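Local coordinates for C3-degrading proteinase (CppA protein) (Streptococcus pneumoniae, PDB 3E0R) that probably degrades complement component C3 as a proteinase, and is assembled from domains that belong to the glyoxalase clan, at residues A[12-17]-A[53-58]; A[99-104]-A[128-133]; A[199-204]-A[237-242]. All coordinates share one frame; numbering follows the deposited sequence.

Overall arrangement
Contacts 1 and 3 are core contacts of one mixed sheet. Each pairs two parallel strands, and the central strands 9-18 and 196-203 are themselves neighbours: I13 O approaches K200 N at 2.7 Å, a probable hydrogen bond, while I12 packs on L199 and F201. Contact 2 lies at the surface of the other sheet, on its outermost strand within the chain; its nearest atoms are about 17 Å from contact 1 and about 21 Å from contact 3. The chemistry follows position. Contact 1 is largely aliphatic with one bridging water, contact 3 sets an aromatic buried face against a charged, partly exposed one, and contact 2 has backbone bonds of which one is weak and one doubtful, plus a peripheral salt bridge.

Contact 1 of 3, residues A[12-17]-A[53-58]; sequences IIPTLK and EKLVLE
I13 lies over the start of segment 53-58 and crosses the E53 side chain at about a right angle: its CG1 is 3.6 Å from E53 O, while CG2 rests on the K54 carbonyl carbon and reaches V56 CG2. With CG2 anti to the backbone N (chi1 -53° to CG1), CG1 is directed to E53 O and CG2 to the K54 carbonyl and V56. E53 OE2 lies near I13 CD1, while OE1 is hydrogen-bonded to S45.

Next along the strand, P14 has no N-H to offer, and its CD stands 3.4 Å from K54 O. A water takes over the link, donating to I12 O at 2.6 Å and to K54 O at 2.9 Å. Beyond it regular parallel pairing begins: V56 N donates to P14 O, L16 N to V56 O, and E58 N to L16 O, the last at 2.8 Å.

The two faces of the strand pair differ. On the T15 face, OG1 of T15 sits 3.7 Å from V56 CB, while T15 CG2, anti to the backbone N, meets E58 CB at 3.5 Å. On the L16 face, L55 and L57 supply the contacts. The CB of L55 points away from segment 12-17, yet L55 CD1 returns to P14 CG at 3.8 Å and also touches L16 CG. L57 CD2 packs on L16 CB, and Y28 of helix 21-31 covers L16, L55 and L57.

In its pairing with strand 43-47, strand 53-59 has a classic beta bulge, K54 and L55 sharing L46 as partner. The parallel union of strand 9-18 with strand 53-59, the first and last strands of a beta-alpha-beta-beta-beta unit that includes helix 21-31, is the pattern characteristic of glyoxalase-clan modules.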
loop_
_atom_site.group_PDB
_atom_site.type_symbol
_atom_site.label_atom_id
_atom_site.label_comp_id
_atom_site.label_asym_id
_atom_site.label_seq_id
_atom_site.Cartn_x
_atom_site.Cartn_y
_atom_site.Cartn_z
ATOM N N ILE A 12 -1.006 -9.644 -0.302
ATOM C CA ILE A 12 -2.001 -8.568 -0.335
ATOM C C ILE A 12 -1.424 -7.388 -1.096
ATOM O O ILE A 12 -0.298 -6.902 -0.783
ATOM C CB ILE A 12 -2.473 -8.152 1.087
ATOM C CG1 ILE A 12 -2.838 -9.408 1.922
ATOM C CG2 ILE A 12 -3.685 -7.183 0.998
ATOM C CD1 ILE A 12 -3.271 -9.116 3.364
ATOM N N ILE A 13 -2.157 -6.955 -2.140
ATOM C CA ILE A 13 -1.774 -5.787 -2.960
ATOM C C ILE A 13 -2.819 -4.627 -2.832
ATOM O O ILE A 13 -3.982 -4.756 -3.253
ATOM C CB ILE A 13 -1.557 -6.158 -4.425
ATOM C CG1 ILE A 13 -0.561 -7.331 -4.550
ATOM C CG2 ILE A 13 -1.006 -5.006 -5.239
ATOM C CD1 ILE A 13 -0.958 -8.302 -5.603
ATOM N N PRO A 14 -2.390 -3.506 -2.213
ATOM C CA PRO A 14 -3.194 -2.302 -2.128
ATOM C C PRO A 14 -3.182 -1.561 -3.453
ATOM O O PRO A 14 -2.214 -1.682 -4.228
ATOM C CB PRO A 14 -2.500 -1.494 -1.066
ATOM C CG PRO A 14 -1.039 -1.973 -1.143
ATOM C CD PRO A 14 -1.055 -3.364 -1.576
ATOM N N THR A 15 -4.327 -0.926 -3.748
ATOM C CA THR A 15 -4.497 0.025 -4.832
ATOM C C THR A 15 -4.788 1.346 -4.161
ATOM O O THR A 15 -5.763 1.470 -3.399
ATOM C CB THR A 15 -5.689 -0.291 -5.800
ATOM O OG1 THR A 15 -5.466 -1.554 -6.466
ATOM C CG2 THR A 15 -5.888 0.883 -6.835
ATOM N N LEU A 16 -3.918 2.317 -4.451
ATOM C CA LEU A 16 -4.090 3.709 -4.069
ATOM C C LEU A 16 -4.524 4.500 -5.303
ATOM O O LEU A 16 -3.949 4.361 -6.391
ATOM C CB LEU A 16 -2.781 4.273 -3.491
ATOM C CG LEU A 16 -2.185 3.525 -2.276
ATOM C CD1 LEU A 16 -0.914 4.251 -1.765
ATOM C CD2 LEU A 16 -3.205 3.347 -1.086
ATOM N N LYS A 17 -5.540 5.337 -5.133
ATOM C CA LYS A 17 -5.933 6.278 -6.169
ATOM C C LYS A 17 -4.923 7.450 -6.273
ATOM O O LYS A 17 -4.417 7.945 -5.246
ATOM C CB LYS A 17 -7.369 6.736 -5.967
ATOM C CG LYS A 17 -8.292 5.584 -6.083
ATOM C CD LYS A 17 -9.730 5.952 -5.725
ATOM C CE LYS A 17 -10.483 6.704 -6.845
ATOM N NZ LYS A 17 -11.536 7.617 -6.340
ATOM N N GLU A 53 4.069 -7.907 -8.640
ATOM C CA GLU A 53 3.292 -6.763 -8.305
ATOM C C GLU A 53 3.093 -6.700 -6.790
ATOM O O GLU A 53 2.645 -7.661 -6.181
ATOM C CB GLU A 53 1.925 -6.834 -9.037
ATOM C CG GLU A 53 0.973 -5.684 -8.775
ATOM C CD GLU A 53 -0.377 -5.793 -9.529
ATOM O OE1 GLU A 53 -0.493 -5.120 -10.567
ATOM O OE2 GLU A 53 -1.353 -6.489 -9.099
ATOM N N LYS A 54 3.359 -5.532 -6.212
ATOM C CA LYS A 54 3.186 -5.278 -4.783
ATOM C C LYS A 54 2.320 -4.046 -4.436
ATOM O O LYS A 54 1.812 -3.952 -3.348
ATOM C CB LYS A 54 4.589 -5.239 -4.123
ATOM C CG LYS A 54 5.377 -6.498 -4.510
ATOM C CD LYS A 54 6.440 -6.870 -3.604
ATOM C CE LYS A 54 7.077 -8.237 -4.012
ATOM N NZ LYS A 54 8.413 -8.426 -3.380
ATOM N N LEU A 55 2.177 -3.119 -5.374
ATOM C CA LEU A 55 1.405 -1.894 -5.205
ATOM C C LEU A 55 0.825 -1.526 -6.553
ATOM O O LEU A 55 1.450 -1.757 -7.587
ATOM C CB LEU A 55 2.292 -0.758 -4.685
ATOM C CG LEU A 55 1.584 0.605 -4.481
ATOM C CD1 LEU A 55 0.447 0.570 -3.469
ATOM C CD2 LEU A 55 2.613 1.636 -4.106
ATOM N N VAL A 56 -0.394 -1.008 -6.557
ATOM C CA VAL A 56 -1.050 -0.572 -7.793
ATOM C C VAL A 56 -1.525 0.851 -7.546
ATOM O O VAL A 56 -2.141 1.105 -6.529
ATOM C CB VAL A 56 -2.243 -1.527 -8.208
ATOM C CG1 VAL A 56 -3.024 -0.965 -9.409
ATOM C CG2 VAL A 56 -1.734 -2.933 -8.519
ATOM N N LEU A 57 -1.159 1.784 -8.442
ATOM C CA LEU A 57 -1.769 3.127 -8.480
ATOM C C LEU A 57 -2.845 3.202 -9.514
ATOM O O LEU A 57 -2.674 2.735 -10.641
ATOM C CB LEU A 57 -0.763 4.214 -8.805
ATOM C CG LEU A 57 0.435 4.322 -7.872
ATOM C CD1 LEU A 57 1.171 5.530 -8.319
ATOM C CD2 LEU A 57 0.054 4.335 -6.342
ATOM N N GLU A 58 -3.938 3.840 -9.152
ATOM C CA GLU A 58 -5.080 3.946 -10.031
ATOM C C GLU A 58 -5.509 5.394 -10.239
ATOM O O GLU A 58 -5.846 6.100 -9.287
ATOM C CB GLU A 58 -6.216 3.176 -9.396
ATOM C CG GLU A 58 -7.455 3.255 -10.137
ATOM C CD GLU A 58 -8.059 1.895 -10.317
ATOM O OE1 GLU A 58 -7.347 0.974 -10.824
ATOM O OE2 GLU A 58 -9.249 1.759 -9.965
HETATM O O HOH W 1 2.090 -6.273 -1.674
#

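Contact 2 of 3, residues A[99-104]-A[128-133]; sequences RLYKGQ and ASLVEV
Segments 99-104 and 128-133 run antiparallel over a short length, Y101 and E132 forming a non-hydrogen-bonded pair with CA atoms 4.0 Å apart and K102 and V131 the adjoining hydrogen-bonded pair. K102 N donates to V131 O at 2.9 Å; the return bond to K102 O is less certain because that oxygen is modelled too close to a neighbour, and V133 N to L100 O is weak, bent to 134°.

R99 and E132 form the polar end. R99 NH1 meets E132 OE2 at 3.1 Å on the syn side but out of the carboxylate plane, while the oxygen lies close to the guanidinium plane; the two flat groups are turned 73° apart. R99 CD lies 3.3 Å from E132 OE1, so the methylenes of R99 lie against the carboxylate that its NH1 bonds. The Y101 ring lies obliquely against the E132 backbone, with Y101 CD1 3.8 Å from E132 N, and its OH bonds to E110. Y101 CB meets L130 CB, while L130 CD2 packs against G103 N. V133 CG1 touches K102 CB.

Few sound backbone bonds join this edge strand, and the charged pair ties E132 to R99 in surroundings where solvent would probably moderate the electrostatic gain.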
loop_
_atom_site.group_PDB
_atom_site.type_symbol
_atom_site.label_atom_id
_atom_site.label_comp_id
_atom_site.label_asym_id
_atom_site.label_seq_id
_atom_site.Cartn_x
_atom_site.Cartn_y
_atom_site.Cartn_z
ATOM N N ARG A 99 10.802 12.751 7.485
ATOM C CA ARG A 99 11.404 12.433 8.792
ATOM C C ARG A 99 12.345 11.252 8.664
ATOM O O ARG A 99 12.072 10.323 7.881
ATOM C CB ARG A 99 10.300 12.067 9.749
ATOM C CG ARG A 99 10.637 12.264 11.184
ATOM C CD ARG A 99 9.380 11.967 12.022
ATOM N NE ARG A 99 8.281 12.879 11.731
ATOM C CZ ARG A 99 8.114 14.054 12.306
ATOM N NH1 ARG A 99 8.977 14.483 13.214
ATOM N NH2 ARG A 99 7.084 14.801 11.969
ATOM N N LEU A 100 13.432 11.282 9.418
ATOM C CA LEU A 100 14.494 10.292 9.343
ATOM C C LEU A 100 14.540 9.534 10.644
ATOM O O LEU A 100 14.352 10.112 11.708
ATOM C CB LEU A 100 15.847 10.981 9.079
ATOM C CG LEU A 100 17.146 10.195 8.783
ATOM C CD1 LEU A 100 17.073 9.217 7.559
ATOM C CD2 LEU A 100 18.293 11.209 8.597
ATOM N N TYR A 101 14.725 8.232 10.537
ATOM C CA TYR A 101 14.844 7.342 11.684
ATOM C C TYR A 101 16.102 6.507 11.514
ATOM O O TYR A 101 16.737 6.524 10.467
ATOM C CB TYR A 101 13.655 6.381 11.790
ATOM C CG TYR A 101 12.301 7.035 11.891
ATOM C CD1 TYR A 101 11.676 7.216 13.132
ATOM C CD2 TYR A 101 11.626 7.446 10.747
ATOM C CE1 TYR A 101 10.432 7.819 13.218
ATOM C CE2 TYR A 101 10.409 8.045 10.809
ATOM C CZ TYR A 101 9.786 8.227 12.047
ATOM O OH TYR A 101 8.524 8.809 12.101
ATOM N N LYS A 102 16.451 5.773 12.554
ATOM C CA LYS A 102 17.420 4.685 12.436
ATOM C C LYS A 102 17.070 3.633 13.467
ATOM O O LYS A 102 16.689 3.963 14.593
ATOM C CB LYS A 102 18.853 5.163 12.638
ATOM C CG LYS A 102 19.864 3.979 12.761
ATOM C CD LYS A 102 21.307 4.313 12.373
ATOM C CE LYS A 102 22.212 3.041 12.401
ATOM N NZ LYS A 102 21.646 1.879 11.631
ATOM N N GLY A 103 17.176 2.370 13.077
ATOM C CA GLY A 103 16.987 1.268 14.012
ATOM C C GLY A 103 18.159 0.305 14.065
ATOM O O GLY A 103 19.295 0.651 13.704
ATOM N N GLN A 104 17.860 -0.914 14.513
ATOM C CA GLN A 104 18.811 -2.039 14.475
ATOM C C GLN A 104 19.588 -2.143 13.159
ATOM O O GLN A 104 20.810 -2.003 13.153
ATOM C CB GLN A 104 18.090 -3.387 14.744
ATOM C CG GLN A 104 19.042 -4.584 14.941
ATOM C CD GLN A 104 18.343 -5.951 15.124
ATOM O OE1 GLN A 104 17.284 -6.225 14.542
ATOM N NE2 GLN A 104 18.977 -6.831 15.924
ATOM N N ALA A 128 9.448 -1.092 15.523
ATOM C CA ALA A 128 9.416 -0.479 16.862
ATOM C C ALA A 128 10.836 -0.159 17.442
ATOM O O ALA A 128 10.967 0.544 18.432
ATOM C CB ALA A 128 8.635 -1.364 17.789
ATOM N N SER A 129 11.888 -0.668 16.798
ATOM C CA SER A 129 13.276 -0.275 17.092
ATOM C C SER A 129 13.667 1.076 16.448
ATOM O O SER A 129 14.724 1.622 16.747
ATOM C CB SER A 129 14.257 -1.373 16.616
ATOM O OG SER A 129 14.276 -1.467 15.191
ATOM N N LEU A 130 12.844 1.615 15.558
ATOM C CA LEU A 130 13.193 2.897 14.926
ATOM C C LEU A 130 13.212 4.058 15.937
ATOM O O LEU A 130 12.251 4.250 16.674
ATOM C CB LEU A 130 12.256 3.247 13.749
ATOM C CG LEU A 130 12.194 2.323 12.542
ATOM C CD1 LEU A 130 11.110 2.816 11.511
ATOM C CD2 LEU A 130 13.598 2.128 11.883
ATOM N N VAL A 131 14.328 4.801 15.938
ATOM C CA VAL A 131 14.530 6.048 16.698
ATOM C C VAL A 131 14.741 7.241 15.732
ATOM O O VAL A 131 15.597 7.221 14.856
ATOM C CB VAL A 131 15.790 5.973 17.616
ATOM C CG1 VAL A 131 15.637 4.939 18.745
ATOM C CG2 VAL A 131 17.015 5.662 16.786
ATOM N N GLU A 132 13.993 8.310 15.922
ATOM C CA GLU A 132 14.121 9.475 15.049
ATOM C C GLU A 132 15.486 10.169 15.153
ATOM O O GLU A 132 15.858 10.582 16.236
ATOM C CB GLU A 132 13.038 10.486 15.391
ATOM C CG GLU A 132 12.928 11.567 14.341
ATOM C CD GLU A 132 11.701 12.443 14.507
ATOM O OE1 GLU A 132 10.680 11.988 15.102
ATOM O OE2 GLU A 132 11.779 13.602 14.036
ATOM N N VAL A 133 16.230 10.298 14.046
ATOM C CA VAL A 133 17.433 11.144 14.071
ATOM C C VAL A 133 17.072 12.607 13.697
ATOM O O VAL A 133 16.447 12.859 12.648
ATOM C CB VAL A 133 18.635 10.608 13.189
ATOM C CG1 VAL A 133 18.579 9.084 13.012
ATOM C CG2 VAL A 133 18.706 11.345 11.868
#

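Contact 3 of 3, residues A[199-204]-A[237-242]; sequences LKFLVN and VELWFE
F201 and F241 form the tightly packed side of the contact, an offset stack with ring centroids 4.8 Å apart and planes at 14°. F241 CE1 lies over a face of the F201 ring, while L239 CD2 approaches the rim of F201 in its plane, 3.8 Å from F201 CE2. L199 CD1 continues the buried surface to L239 CD2 and V237 CG1, and L167 packs on F201.

Between the faces, five backbone hydrogen bonds join the parallel strands from L199 N to E238 O through to V203 N to E242 O. F201 N to W240 O is the shortest at 2.6 Å, its N-H...O angle 176°.

The other face carries K200, W240 and E242, all partly exposed. K200 folds back through chi3 and a nearly eclipsed chi4 (-5°), so that K200 NZ stands 3.0 Å from the centroid of the five-membered ring of W240, over its face. This is a cation-pi contact; K200 NZ and W240 NE1, at 3.1 Å, are both donors and are not bonded to each other. W240 NE1 instead points to E242 OE2 at 3.0 Å, with the acceptor in the indole plane but NE1 itself above the carboxylate plane. L202 CD2 flanks this group, touching E242 CG at 3.6 Å, and F228 stacks on W240.

The indole touches both charged groups and may thus relay between them, since K200 NZ and E242 OE2 remain 4.8 Å apart: the ammonium over the ring would polarise its N-H and probably strengthen the bond to the carboxylate.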
loop_
_atom_site.group_PDB
_atom_site.type_symbol
_atom_site.label_atom_id
_atom_site.label_comp_id
_atom_site.label_asym_id
_atom_site.label_seq_id
_atom_site.Cartn_x
_atom_site.Cartn_y
_atom_site.Cartn_z
ATOM N N LEU A 199 -8.064 -3.608 -1.904
ATOM C CA LEU A 199 -7.059 -4.597 -1.484
ATOM C C LEU A 199 -7.257 -5.835 -2.365
ATOM O O LEU A 199 -8.374 -6.313 -2.491
ATOM C CB LEU A 199 -7.261 -4.926 -0.009
ATOM C CG LEU A 199 -6.967 -3.730 0.907
ATOM C CD1 LEU A 199 -7.637 -3.786 2.263
ATOM C CD2 LEU A 199 -5.461 -3.620 1.080
ATOM N N LYS A 200 -6.209 -6.308 -3.029
ATOM C CA LYS A 200 -6.290 -7.560 -3.760
ATOM C C LYS A 200 -5.606 -8.684 -2.997
ATOM O O LYS A 200 -4.488 -8.529 -2.541
ATOM C CB LYS A 200 -5.653 -7.420 -5.125
ATOM C CG LYS A 200 -5.855 -8.629 -5.975
ATOM C CD LYS A 200 -4.898 -8.797 -7.061
ATOM C CE LYS A 200 -5.385 -8.176 -8.318
ATOM N NZ LYS A 200 -6.752 -7.651 -8.185
ATOM N N PHE A 201 -6.296 -9.809 -2.840
ATOM C CA PHE A 201 -5.772 -10.960 -2.140
ATOM C C PHE A 201 -5.476 -12.067 -3.141
ATOM O O PHE A 201 -6.383 -12.584 -3.809
ATOM C CB PHE A 201 -6.773 -11.443 -1.083
ATOM C CG PHE A 201 -7.189 -10.369 -0.141
ATOM C CD1 PHE A 201 -6.647 -10.287 1.117
ATOM C CD2 PHE A 201 -8.146 -9.443 -0.510
ATOM C CE1 PHE A 201 -7.023 -9.280 1.972
ATOM C CE2 PHE A 201 -8.536 -8.472 0.328
ATOM C CZ PHE A 201 -7.944 -8.364 1.579
ATOM N N LEU A 202 -4.201 -12.394 -3.271
ATOM C CA LEU A 202 -3.793 -13.557 -4.018
ATOM C C LEU A 202 -3.764 -14.758 -3.060
ATOM O O LEU A 202 -3.160 -14.694 -1.984
ATOM C CB LEU A 202 -2.443 -13.325 -4.676
ATOM C CG LEU A 202 -2.302 -12.186 -5.685
ATOM C CD1 LEU A 202 -0.950 -12.323 -6.393
ATOM C CD2 LEU A 202 -3.403 -12.184 -6.725
ATOM N N VAL A 203 -4.422 -15.837 -3.459
ATOM C CA VAL A 203 -4.748 -16.988 -2.594
ATOM C C VAL A 203 -4.270 -18.254 -3.269
ATOM O O VAL A 203 -4.140 -18.275 -4.496
ATOM C CB VAL A 203 -6.298 -17.126 -2.265
ATOM C CG1 VAL A 203 -6.785 -15.973 -1.422
ATOM C CG2 VAL A 203 -7.148 -17.227 -3.535
ATOM N N ASN A 204 -3.945 -19.259 -2.449
ATOM C CA ASN A 204 -3.518 -20.596 -2.880
ATOM C C ASN A 204 -4.510 -21.269 -3.873
ATOM O O ASN A 204 -4.138 -21.679 -4.977
ATOM C CB ASN A 204 -3.308 -21.514 -1.629
ATOM C CG ASN A 204 -4.632 -21.701 -0.810
ATOM O OD1 ASN A 204 -5.492 -20.780 -0.800
ATOM N ND2 ASN A 204 -4.839 -22.906 -0.203
ATOM N N VAL A 237 -13.788 0.019 0.872
ATOM C CA VAL A 237 -12.648 -0.562 0.149
ATOM C C VAL A 237 -13.081 -1.924 -0.484
ATOM O O VAL A 237 -13.584 -2.854 0.178
ATOM C CB VAL A 237 -11.412 -0.702 1.083
ATOM C CG1 VAL A 237 -10.199 -1.360 0.390
ATOM C CG2 VAL A 237 -11.009 0.712 1.683
ATOM N N GLU A 238 -12.914 -2.009 -1.779
ATOM C CA GLU A 238 -13.067 -3.232 -2.506
ATOM C C GLU A 238 -12.069 -4.313 -2.132
ATOM O O GLU A 238 -10.891 -4.042 -1.926
ATOM C CB GLU A 238 -12.966 -2.923 -4.008
ATOM C CG GLU A 238 -14.191 -2.131 -4.481
ATOM C CD GLU A 238 -14.173 -1.895 -5.964
ATOM O OE1 GLU A 238 -13.120 -2.229 -6.557
ATOM O OE2 GLU A 238 -15.190 -1.378 -6.520
ATOM N N LEU A 239 -12.547 -5.553 -2.069
ATOM C CA LEU A 239 -11.733 -6.713 -1.629
ATOM C C LEU A 239 -11.789 -7.726 -2.729
ATOM O O LEU A 239 -12.814 -8.356 -2.927
ATOM C CB LEU A 239 -12.264 -7.300 -0.314
ATOM C CG LEU A 239 -12.393 -6.311 0.860
ATOM C CD1 LEU A 239 -13.191 -6.958 1.969
ATOM C CD2 LEU A 239 -11.019 -5.721 1.323
ATOM N N TRP A 240 -10.688 -7.858 -3.463
ATOM C CA TRP A 240 -10.630 -8.720 -4.634
ATOM C C TRP A 240 -9.803 -9.955 -4.277
ATOM O O TRP A 240 -8.668 -9.851 -3.780
ATOM C CB TRP A 240 -10.046 -7.911 -5.778
ATOM C CG TRP A 240 -9.729 -8.588 -7.143
ATOM C CD1 TRP A 240 -8.912 -9.685 -7.367
ATOM C CD2 TRP A 240 -10.110 -8.103 -8.454
ATOM N NE1 TRP A 240 -8.765 -9.896 -8.725
ATOM C CE2 TRP A 240 -9.493 -8.952 -9.410
ATOM C CE3 TRP A 240 -10.866 -7.000 -8.902
ATOM C CZ2 TRP A 240 -9.640 -8.765 -10.801
ATOM C CZ3 TRP A 240 -11.044 -6.808 -10.288
ATOM C CH2 TRP A 240 -10.428 -7.707 -11.229
ATOM N N PHE A 241 -10.382 -11.133 -4.550
ATOM C CA PHE A 241 -9.694 -12.413 -4.357
ATOM C C PHE A 241 -9.534 -13.180 -5.685
ATOM O O PHE A 241 -10.503 -13.331 -6.447
ATOM C CB PHE A 241 -10.477 -13.308 -3.373
ATOM C CG PHE A 241 -10.813 -12.659 -2.063
ATOM C CD1 PHE A 241 -10.140 -12.990 -0.925
ATOM C CD2 PHE A 241 -11.849 -11.764 -1.958
ATOM C CE1 PHE A 241 -10.460 -12.394 0.287
ATOM C CE2 PHE A 241 -12.185 -11.168 -0.736
ATOM C CZ PHE A 241 -11.487 -11.469 0.364
ATOM N N GLU A 242 -8.312 -13.662 -5.946
ATOM C CA GLU A 242 -8.023 -14.521 -7.074
ATOM C C GLU A 242 -6.843 -15.477 -6.750
ATOM O O GLU A 242 -6.115 -15.269 -5.788
ATOM C CB GLU A 242 -7.779 -13.705 -8.349
ATOM C CG GLU A 242 -6.603 -12.770 -8.351
ATOM C CD GLU A 242 -6.315 -12.143 -9.757
ATOM O OE1 GLU A 242 -5.096 -11.983 -10.094
ATOM O OE2 GLU A 242 -7.282 -11.794 -10.508
#